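Local coordinates for DUF2235 domain-containing protein (Pseudomonas aeruginosa, PDB 4O5P) that acts as a type VI secretion phospholipase effector, Tle1, and probably hydrolyses membrane phospholipids with a catalytic domain of the alpha/beta-hydrolase clan, at residues P15-G18 with R19-D23; M299-D303 with D304-L308; F447-S450 with E451-T455; G467-E470 with E471-R475. All coordinates share one frame; numbering follows the deposited sequence.

In the fold
All four contacts are local, between residues three to five positions apart, and together they illustrate how a chain uses one small repertoire at turns and helix starts. Contact 1 is a surface loop; contacts 2, 3 and 4 are partly buried. Contact 2 is nearest the middle, its centre about 12 Å from the centre of the chain, and there carbonyl groups, a water and apolar side chains share the work. Contacts 3 and 4 open the successive helices 451-463 and 469-487, one through a serine cap, the other through a proline carbonyl. Contacts 1 and 3 touch through Leu20 and Phe447 and both lean on helix 403-416, whereas contact 4 rests against strands 7-10 and 370-375.

Contact 1: residues P15-G18 with R19-D23; sequences PVAG and RLTYD
Pro15 and Arg19 meet at the mouth of a type I beta turn that runs from Pro15 to Gly18 in the surface loop between strand 7-10 and helix 24-34. The turn is closed by its own backbone, Gly18 N donating to Pro15 O at 2.8 Å, and it brings residues 15 and 19 close enough for their side chains to cross at about a right angle. Gly18, with a positive phi of 89°, leads the chain out of the turn into Arg19.

Arg19 then doubles back. Its CG sits beside the backbone N (chi1 -53°), and from there to NE the chain is stretched out, so the aliphatic part passes by the pyrrolidine ring, with CG 3.9 Å from Pro15 CG. A quarter twist at the last torsion (chi4 -90°) turns the flat guanidinium broadside to the proline. This is apolar packing on a charged group: its polar end finds a partner elsewhere, NH2 bonding to Thr13 O, while the backbone N of Arg19 donates to Gln408 OE1 on helix 403-416. Leu20 faces that same helix and also packs on Phe447.

Farther along, Thr21 touches the turn more lightly. OG1 stands between its own backbone N and carbonyl carbon, which leaves the methyl directed at the turn, CG2 being 3.8 Å from Ala17 O and 4.4 Å from Ala17 CB. Nearer is the proline: Pro15 CD lies over the centre of the guanidinium, 3.4 Å from Arg19 CZ.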
loop_
_atom_site.group_PDB
_atom_site.type_symbol
_atom_site.label_atom_id
_atom_site.label_comp_id
_atom_site.label_asym_id
_atom_site.label_seq_id
_atom_site.Cartn_x
_atom_site.Cartn_y
_atom_site.Cartn_z
ATOM N N PRO A 15 -4.565 14.437 21.970
ATOM C CA PRO A 15 -4.379 15.129 23.248
ATOM C C PRO A 15 -3.480 16.336 23.083
ATOM O O PRO A 15 -2.468 16.245 22.377
ATOM C CB PRO A 15 -3.689 14.082 24.117
ATOM C CG PRO A 15 -2.993 13.197 23.156
ATOM C CD PRO A 15 -3.892 13.127 21.950
ATOM N N VAL A 16 -3.861 17.442 23.725
ATOM C CA VAL A 16 -3.121 18.708 23.670
ATOM C C VAL A 16 -1.596 18.535 23.675
ATOM O O VAL A 16 -0.917 18.886 22.697
ATOM C CB VAL A 16 -3.574 19.641 24.814
ATOM N N ALA A 17 -1.072 17.961 24.755
ATOM C CA ALA A 17 0.376 17.770 24.896
ATOM C C ALA A 17 0.998 16.696 23.981
ATOM O O ALA A 17 2.217 16.507 23.978
ATOM C CB ALA A 17 0.727 17.491 26.355
ATOM N N GLY A 18 0.177 15.991 23.210
ATOM C CA GLY A 18 0.706 14.963 22.328
ATOM C C GLY A 18 0.794 13.603 23.002
ATOM O O GLY A 18 0.389 13.440 24.150
ATOM N N ARG A 19 1.326 12.622 22.289
ATOM C CA ARG A 19 1.346 11.259 22.785
ATOM C C ARG A 19 2.767 10.820 23.046
ATOM O O ARG A 19 3.004 9.655 23.390
ATOM C CB ARG A 19 0.695 10.298 21.785
ATOM C CG ARG A 19 -0.706 10.681 21.324
ATOM C CD ARG A 19 -1.452 9.489 20.732
ATOM N NE ARG A 19 -2.681 9.891 20.058
ATOM C CZ ARG A 19 -3.867 9.984 20.650
ATOM N NH1 ARG A 19 -3.997 9.709 21.947
ATOM N NH2 ARG A 19 -4.923 10.368 19.952
ATOM N N LEU A 20 3.712 11.742 22.875
ATOM C CA LEU A 20 5.128 11.403 23.050
ATOM C C LEU A 20 5.718 11.758 24.434
ATOM O O LEU A 20 6.883 11.458 24.723
ATOM C CB LEU A 20 5.975 11.983 21.916
ATOM C CG LEU A 20 6.136 11.002 20.746
ATOM C CD1 LEU A 20 4.857 10.897 19.913
ATOM C CD2 LEU A 20 7.315 11.360 19.867
ATOM N N THR A 21 4.907 12.372 25.289
ATOM C CA THR A 21 5.319 12.654 26.662
ATOM C C THR A 21 5.411 11.346 27.442
ATOM O O THR A 21 4.743 10.372 27.102
ATOM C CB THR A 21 4.310 13.571 27.347
ATOM O OG1 THR A 21 2.996 13.031 27.172
ATOM C CG2 THR A 21 4.350 14.963 26.726
ATOM N N TYR A 22 6.230 11.302 28.485
ATOM C CA TYR A 22 6.381 10.044 29.209
ATOM C C TYR A 22 6.575 10.160 30.707
ATOM O O TYR A 22 7.005 11.190 31.216
ATOM C CB TYR A 22 7.525 9.212 28.629
ATOM C CG TYR A 22 8.842 9.936 28.534
ATOM C CD1 TYR A 22 9.744 9.944 29.601
ATOM C CD2 TYR A 22 9.198 10.594 27.366
ATOM C CE1 TYR A 22 10.957 10.604 29.503
ATOM C CE2 TYR A 22 10.411 11.245 27.257
ATOM C CZ TYR A 22 11.282 11.253 28.322
ATOM O OH TYR A 22 12.477 11.921 28.180
ATOM N N ASP A 23 6.255 9.062 31.388
ATOM C CA ASP A 23 6.425 8.909 32.825
ATOM C C ASP A 23 7.487 7.834 33.036
ATOM O O ASP A 23 7.668 6.976 32.174
ATOM C CB ASP A 23 5.108 8.423 33.424
ATOM C CG ASP A 23 4.701 9.207 34.634
ATOM O OD1 ASP A 23 5.598 9.552 35.435
ATOM O OD2 ASP A 23 3.490 9.481 34.789
#

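Contact 2: residues M299-D303 with D304-L308; sequences MDWAD and DTMRL
Thr305 folds back onto the carbonyls of Trp301 and Ala302 and can be followed atom by atom. Its CB already lies 3.5 Å from Trp301 O. With OG1 placed between the backbone N and the carbonyl carbon (chi1 57°), the hydroxyl donates to Trp301 O; the modelled separation of 2.5 Å is very short, so its exact length is doubtful. Thr305 OG1 also lies 3.0 Å from Ala302 O. The other branch, CG2, is 3.5 Å from both Trp301 O and Asp303 O.

The backbone completes the turn. Thr305 N donates to Ala302 O at 3.1 Å, coming from above the carbonyl plane, and residues 302 to 305 thereby form a beta turn of type II geometry. A water also donates to Ala302 O and accepts from Met306 N, bridging the chain one residue farther on.

Met306, present as selenomethionine, supplies the apolar side. Bent at its second and third torsions, it brings CE to 3.7 Å from Ala302 CB and 3.8 Å from Trp301 CZ3. The indole lies close to a probable nucleophile elbow without touching it.

The chemistry thus divides in two: an amide and a water serve Ala302 O, and the hydroxyl probably serves Trp301 O, in a turn outside any regular helix or strand, while Trp301, Ala302 and Met306 form a buried apolar side, where Trp301 packs on helices 139-162 and 238-254.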
loop_
_atom_site.group_PDB
_atom_site.type_symbol
_atom_site.label_atom_id
_atom_site.label_comp_id
_atom_site.label_asym_id
_atom_site.label_seq_id
_atom_site.Cartn_x
_atom_site.Cartn_y
_atom_site.Cartn_z
HETATM N N MSE A 299 -3.143 -7.561 -6.314
HETATM C CA MSE A 299 -1.953 -8.290 -6.750
HETATM C C MSE A 299 -2.151 -9.765 -6.385
HETATM O O MSE A 299 -2.817 -10.086 -5.380
HETATM C CB MSE A 299 -0.698 -7.726 -6.069
HETATM C CG MSE A 299 -0.263 -6.392 -6.646
HETATM SE SE MSE A 299 1.086 -5.457 -5.561
HETATM C CE MSE A 299 1.482 -4.028 -6.818
ATOM N N ASP A 300 -1.578 -10.658 -7.187
ATOM C CA ASP A 300 -1.838 -12.088 -7.015
ATOM C C ASP A 300 -1.508 -12.604 -5.601
ATOM O O ASP A 300 -2.268 -13.406 -5.032
ATOM C CB ASP A 300 -1.168 -12.929 -8.123
ATOM C CG ASP A 300 0.327 -12.667 -8.258
ATOM O OD1 ASP A 300 0.946 -12.091 -7.336
ATOM O OD2 ASP A 300 0.903 -13.051 -9.301
ATOM N N TRP A 301 -0.417 -12.118 -5.011
ATOM C CA TRP A 301 -0.020 -12.643 -3.700
ATOM C C TRP A 301 -0.973 -12.217 -2.586
ATOM O O TRP A 301 -0.992 -12.820 -1.499
ATOM C CB TRP A 301 1.418 -12.250 -3.365
ATOM C CG TRP A 301 1.712 -10.794 -3.518
ATOM C CD1 TRP A 301 2.334 -10.200 -4.574
ATOM C CD2 TRP A 301 1.405 -9.747 -2.591
ATOM N NE1 TRP A 301 2.436 -8.849 -4.363
ATOM C CE2 TRP A 301 1.877 -8.546 -3.145
ATOM C CE3 TRP A 301 0.778 -9.711 -1.337
ATOM C CZ2 TRP A 301 1.729 -7.313 -2.506
ATOM C CZ3 TRP A 301 0.636 -8.492 -0.701
ATOM C CH2 TRP A 301 1.115 -7.308 -1.283
ATOM N N ALA A 302 -1.763 -11.179 -2.873
ATOM C CA ALA A 302 -2.653 -10.555 -1.898
ATOM C C ALA A 302 -4.008 -11.243 -1.778
ATOM O O ALA A 302 -4.702 -11.064 -0.764
ATOM C CB ALA A 302 -2.862 -9.073 -2.231
ATOM N N ASP A 303 -4.393 -11.997 -2.813
ATOM C CA ASP A 303 -5.639 -12.768 -2.786
ATOM C C ASP A 303 -5.631 -13.695 -1.588
ATOM O O ASP A 303 -4.658 -14.431 -1.376
ATOM C CB ASP A 303 -5.787 -13.577 -4.065
ATOM C CG ASP A 303 -6.010 -12.706 -5.271
ATOM O OD1 ASP A 303 -6.908 -11.844 -5.223
ATOM O OD2 ASP A 303 -5.285 -12.870 -6.270
ATOM N N ASP A 304 -6.696 -13.633 -0.795
ATOM C CA ASP A 304 -6.843 -14.461 0.411
ATOM C C ASP A 304 -5.721 -14.326 1.445
ATOM O O ASP A 304 -5.622 -15.132 2.366
ATOM C CB ASP A 304 -7.060 -15.927 0.040
ATOM C CG ASP A 304 -8.308 -16.134 -0.802
ATOM O OD1 ASP A 304 -9.157 -15.209 -0.869
ATOM O OD2 ASP A 304 -8.447 -17.227 -1.393
ATOM N N THR A 305 -4.901 -13.290 1.316
ATOM C CA THR A 305 -3.838 -13.042 2.291
ATOM C C THR A 305 -3.967 -11.682 3.003
ATOM O O THR A 305 -3.122 -11.303 3.810
ATOM C CB THR A 305 -2.436 -13.223 1.665
ATOM O OG1 THR A 305 -2.297 -12.363 0.531
ATOM C CG2 THR A 305 -2.242 -14.676 1.210
HETATM N N MSE A 306 -5.032 -10.947 2.722
HETATM C CA MSE A 306 -5.245 -9.693 3.426
HETATM C C MSE A 306 -5.924 -9.941 4.762
HETATM O O MSE A 306 -5.780 -9.162 5.710
HETATM C CB MSE A 306 -6.087 -8.739 2.576
HETATM C CG MSE A 306 -5.368 -8.270 1.302
HETATM SE SE MSE A 306 -3.714 -7.348 1.777
HETATM C CE MSE A 306 -2.484 -8.818 1.456
ATOM N N ARG A 307 -6.706 -11.012 4.808
ATOM C CA ARG A 307 -7.400 -11.424 6.020
ATOM C C ARG A 307 -6.378 -11.611 7.137
ATOM O O ARG A 307 -5.404 -12.352 6.961
ATOM C CB ARG A 307 -8.092 -12.753 5.737
ATOM C CG ARG A 307 -9.055 -13.194 6.789
ATOM C CD ARG A 307 -9.386 -14.685 6.618
ATOM N NE ARG A 307 -10.025 -15.155 7.835
ATOM C CZ ARG A 307 -11.324 -15.025 8.081
ATOM N NH1 ARG A 307 -12.123 -14.471 7.165
ATOM N NH2 ARG A 307 -11.822 -15.459 9.233
ATOM N N LEU A 308 -6.567 -10.939 8.271
ATOM C CA LEU A 308 -5.570 -11.035 9.338
ATOM C C LEU A 308 -5.494 -12.492 9.835
ATOM O O LEU A 308 -6.461 -13.245 9.681
ATOM C CB LEU A 308 -5.893 -10.077 10.484
ATOM C CG LEU A 308 -5.834 -8.552 10.319
ATOM C CD1 LEU A 308 -6.172 -7.912 11.646
ATOM C CD2 LEU A 308 -4.482 -8.038 9.867
HETATM O O HOH W 1 -7.322 -10.906 0.409
#

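Contact 3: residues F447-S450 with E451-T455; sequences FSVS and EELAT
Ser450 OG has two partners: it accepts a nearly straight hydrogen bond from Leu453 N, at 3.3 Å and 168°, and is joined by a weak hydrogen bond to Glu399 O in a neighbouring loop. This is a classical serine N-cap at the start of helix 451-463. The torsion matters here, because OG turned between the backbone N and the carbonyl carbon (chi1 75°) reaches over the first turn and meets an amide that has no helical carbonyl before it. Leu453 CB closes against the same oxygen at 3.6 Å. Ser450 O contributes the first regular helical bond, taken from Ala454 N at 3.0 Å.

Val449, the residue before the cap, packs on the helix from outside. Its CG1, anti to the backbone N, comes 3.9 Å from Leu453 CD2, the two side chains crossing at about a right angle, and lies 4.3 Å from Ala454 CB. The latter pair occupies the positions of a hydrophobic staple. Val449 also touches Gln404, Ile405 and Gln408, so this helix start is laid against helix 403-416.

Within the helix itself, Glu451 O takes two bonds from the residue one turn on: Thr455 N reaches it at 2.9 Å and Thr455 OG1 at 3.0 Å, from opposite faces of the carbonyl plane.

The cap therefore pairs a polar bond with an apolar cover. Glu452 also makes a long, weak ion pair with Arg456. Both Glu451 and Glu452 stand in the first turn, whose N-H groups point back along the axis toward the helix start, and would probably interact favourably with the positive end of the helix dipole.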
loop_
_atom_site.group_PDB
_atom_site.type_symbol
_atom_site.label_atom_id
_atom_site.label_comp_id
_atom_site.label_asym_id
_atom_site.label_seq_id
_atom_site.Cartn_x
_atom_site.Cartn_y
_atom_site.Cartn_z
ATOM N N PHE A 447 8.521 13.880 14.705
ATOM C CA PHE A 447 7.260 13.521 15.346
ATOM C C PHE A 447 6.484 14.744 15.848
ATOM O O PHE A 447 5.495 14.592 16.569
ATOM C CB PHE A 447 7.512 12.560 16.517
ATOM C CG PHE A 447 7.783 11.130 16.101
ATOM C CD1 PHE A 447 9.011 10.765 15.566
ATOM C CD2 PHE A 447 6.808 10.156 16.251
ATOM C CE1 PHE A 447 9.255 9.453 15.182
ATOM C CE2 PHE A 447 7.038 8.835 15.868
ATOM C CZ PHE A 447 8.259 8.483 15.338
ATOM N N SER A 448 6.929 15.946 15.478
ATOM C CA SER A 448 6.296 17.188 15.955
ATOM C C SER A 448 4.843 17.366 15.500
ATOM O O SER A 448 4.512 17.135 14.332
ATOM C CB SER A 448 7.086 18.410 15.480
ATOM O OG SER A 448 8.294 18.560 16.188
ATOM N N VAL A 449 3.984 17.784 16.427
ATOM C CA VAL A 449 2.620 18.202 16.097
ATOM C C VAL A 449 2.375 19.586 16.680
ATOM O O VAL A 449 2.611 19.804 17.866
ATOM C CB VAL A 449 1.574 17.248 16.695
ATOM C CG1 VAL A 449 0.162 17.839 16.563
ATOM C CG2 VAL A 449 1.654 15.908 16.036
ATOM N N SER A 450 1.893 20.521 15.869
ATOM C CA SER A 450 1.655 21.873 16.358
ATOM C C SER A 450 0.248 21.950 16.934
ATOM O O SER A 450 -0.604 21.109 16.625
ATOM C CB SER A 450 1.831 22.892 15.233
ATOM O OG SER A 450 0.728 22.865 14.346
ATOM N N GLU A 451 -0.014 22.939 17.782
ATOM C CA GLU A 451 -1.340 22.995 18.371
ATOM C C GLU A 451 -2.389 23.392 17.336
ATOM O O GLU A 451 -3.545 23.012 17.469
ATOM C CB GLU A 451 -1.382 23.866 19.639
ATOM C CG GLU A 451 -1.507 25.361 19.412
ATOM C CD GLU A 451 -1.762 26.121 20.716
ATOM O OE1 GLU A 451 -1.375 25.608 21.795
ATOM O OE2 GLU A 451 -2.351 27.227 20.655
ATOM N N GLU A 452 -1.998 24.125 16.294
ATOM C CA GLU A 452 -2.956 24.495 15.246
ATOM C C GLU A 452 -3.441 23.222 14.547
ATOM O O GLU A 452 -4.652 23.006 14.358
ATOM C CB GLU A 452 -2.299 25.454 14.252
ATOM C CG GLU A 452 -3.182 25.932 13.106
ATOM C CD GLU A 452 -2.468 26.963 12.209
ATOM O OE1 GLU A 452 -2.480 28.161 12.574
ATOM O OE2 GLU A 452 -1.891 26.585 11.149
ATOM N N LEU A 453 -2.482 22.364 14.202
ATOM C CA LEU A 453 -2.785 21.057 13.639
ATOM C C LEU A 453 -3.685 20.265 14.583
ATOM O O LEU A 453 -4.734 19.775 14.165
ATOM C CB LEU A 453 -1.488 20.284 13.320
ATOM C CG LEU A 453 -1.683 18.835 12.868
ATOM C CD1 LEU A 453 -2.542 18.779 11.606
ATOM C CD2 LEU A 453 -0.360 18.076 12.684
ATOM N N ALA A 454 -3.305 20.157 15.855
ATOM C CA ALA A 454 -4.135 19.410 16.801
ATOM C C ALA A 454 -5.575 19.929 16.844
ATOM O O ALA A 454 -6.524 19.157 16.864
ATOM C CB ALA A 454 -3.527 19.429 18.193
ATOM N N THR A 455 -5.726 21.244 16.854
ATOM C CA THR A 455 -7.034 21.872 16.962
ATOM C C THR A 455 -7.918 21.557 15.751
ATOM O O THR A 455 -9.095 21.204 15.894
ATOM C CB THR A 455 -6.867 23.382 17.070
ATOM O OG1 THR A 455 -6.343 23.710 18.369
ATOM C CG2 THR A 455 -8.193 24.073 16.885
#

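Contact 4: residues G467-E470 with E471-R475; sequences GPLE and EVIRR
Glu471 lies alongside Pro468, the two side chains pointing the same way, at the N-terminal turn of helix 469-487, where the proline holds the N-cap position. With CG beside the backbone N (chi1 -68°), Glu471 brings that atom 3.9 Å from Pro468 CG, and the methylenes of the acid run beside the ring, along its CG and CD; the bend at chi2 turns the carboxylate. Pro468 O accepts from Val472 N at 3.2 Å and more weakly from Glu471 N: the proline, which has no N-H to give, opens the helix with its carbonyl.

Glu470 takes part through its backbone, its O receiving Arg474 N at 2.9 Å. Its side chain kinks away at chi2, and the carboxylate forms a salt bridge with Arg350. Arg474 is likewise engaged outside this turn, with Asp629.

Leu469 faces the interior. Its CG is anti to the backbone N (chi1 -176°), and CD1 meets Ile473 CG1 at 3.8 Å, one turn along, where the two side chains cross obliquely. Leu469 also touches Phe8 and Glu372, and Val472 touches Phe8, Ile10 and Ala374, so this turn rests on strands 7-10 and 370-375 of the mixed sheet. The main chain is tied here as well, Ile473 N donating to Leu469 O at 2.9 Å, and beside that bond Ile473 CG1 sits 3.3 Å from the same Leu469 O.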
loop_
_atom_site.group_PDB
_atom_site.type_symbol
_atom_site.label_atom_id
_atom_site.label_comp_id
_atom_site.label_asym_id
_atom_site.label_seq_id
_atom_site.Cartn_x
_atom_site.Cartn_y
_atom_site.Cartn_z
ATOM N N GLY A 467 -20.147 4.942 12.978
ATOM C CA GLY A 467 -20.904 3.981 12.200
ATOM C C GLY A 467 -19.929 2.988 11.619
ATOM O O GLY A 467 -18.732 3.110 11.837
ATOM N N PRO A 468 -20.432 2.000 10.873
ATOM C CA PRO A 468 -19.503 1.083 10.203
ATOM C C PRO A 468 -18.721 1.842 9.137
ATOM O O PRO A 468 -19.107 2.951 8.743
ATOM C CB PRO A 468 -20.436 0.062 9.531
ATOM C CG PRO A 468 -21.760 0.822 9.337
ATOM C CD PRO A 468 -21.848 1.708 10.569
ATOM N N LEU A 469 -17.647 1.249 8.646
ATOM C CA LEU A 469 -16.802 1.945 7.686
ATOM C C LEU A 469 -17.554 2.483 6.466
ATOM O O LEU A 469 -17.265 3.592 5.998
ATOM C CB LEU A 469 -15.641 1.058 7.262
ATOM C CG LEU A 469 -14.600 1.648 6.320
ATOM C CD1 LEU A 469 -14.125 3.010 6.831
ATOM C CD2 LEU A 469 -13.426 0.674 6.246
ATOM N N GLU A 470 -18.525 1.721 5.966
ATOM C CA GLU A 470 -19.299 2.167 4.807
ATOM C C GLU A 470 -19.990 3.519 5.036
ATOM O O GLU A 470 -19.929 4.415 4.192
ATOM C CB GLU A 470 -20.333 1.106 4.414
ATOM C CG GLU A 470 -19.741 -0.194 3.884
ATOM C CD GLU A 470 -19.546 -1.266 4.947
ATOM O OE1 GLU A 470 -19.294 -0.926 6.127
ATOM O OE2 GLU A 470 -19.634 -2.469 4.588
ATOM N N GLU A 471 -20.643 3.667 6.178
ATOM C CA GLU A 471 -21.362 4.897 6.464
ATOM C C GLU A 471 -20.426 6.062 6.715
ATOM O O GLU A 471 -20.752 7.210 6.368
ATOM C CB GLU A 471 -22.273 4.709 7.676
ATOM C CG GLU A 471 -23.428 3.766 7.404
ATOM C CD GLU A 471 -24.398 4.296 6.359
ATOM O OE1 GLU A 471 -24.462 5.528 6.121
ATOM O OE2 GLU A 471 -25.106 3.470 5.747
ATOM N N VAL A 472 -19.276 5.771 7.328
ATOM C CA VAL A 472 -18.293 6.806 7.589
ATOM C C VAL A 472 -17.754 7.304 6.250
ATOM O O VAL A 472 -17.544 8.499 6.063
ATOM C CB VAL A 472 -17.148 6.319 8.538
ATOM C CG1 VAL A 472 -15.971 7.265 8.500
ATOM C CG2 VAL A 472 -17.654 6.205 9.977
ATOM N N ILE A 473 -17.550 6.386 5.314
ATOM C CA ILE A 473 -17.082 6.769 3.987
ATOM C C ILE A 473 -18.136 7.585 3.232
ATOM O O ILE A 473 -17.798 8.585 2.583
ATOM C CB ILE A 473 -16.618 5.539 3.169
ATOM C CG1 ILE A 473 -15.336 4.986 3.772
ATOM C CG2 ILE A 473 -16.395 5.891 1.680
ATOM C CD1 ILE A 473 -14.774 3.827 3.006
ATOM N N ARG A 474 -19.396 7.167 3.304
ATOM C CA ARG A 474 -20.472 7.921 2.662
ATOM C C ARG A 474 -20.465 9.366 3.169
ATOM O O ARG A 474 -20.428 10.329 2.378
ATOM C CB ARG A 474 -21.846 7.273 2.943
ATOM C CG ARG A 474 -23.028 8.147 2.507
ATOM C CD ARG A 474 -24.421 7.599 2.845
ATOM N NE ARG A 474 -25.439 8.489 2.260
ATOM C CZ ARG A 474 -26.752 8.410 2.476
ATOM N NH1 ARG A 474 -27.267 7.482 3.282
ATOM N NH2 ARG A 474 -27.561 9.276 1.886
ATOM N N ARG A 475 -20.462 9.516 4.490
ATOM C CA ARG A 475 -20.572 10.849 5.082
ATOM C C ARG A 475 -19.316 11.721 4.899
ATOM O O ARG A 475 -19.423 12.909 4.602
ATOM C CB ARG A 475 -20.998 10.748 6.565
ATOM C CG ARG A 475 -21.352 12.108 7.194
ATOM C CD ARG A 475 -21.936 11.973 8.609
ATOM N NE ARG A 475 -22.352 13.270 9.139
ATOM C CZ ARG A 475 -21.540 14.107 9.786
ATOM N NH1 ARG A 475 -20.272 13.777 9.978
ATOM N NH2 ARG A 475 -21.985 15.277 10.242
#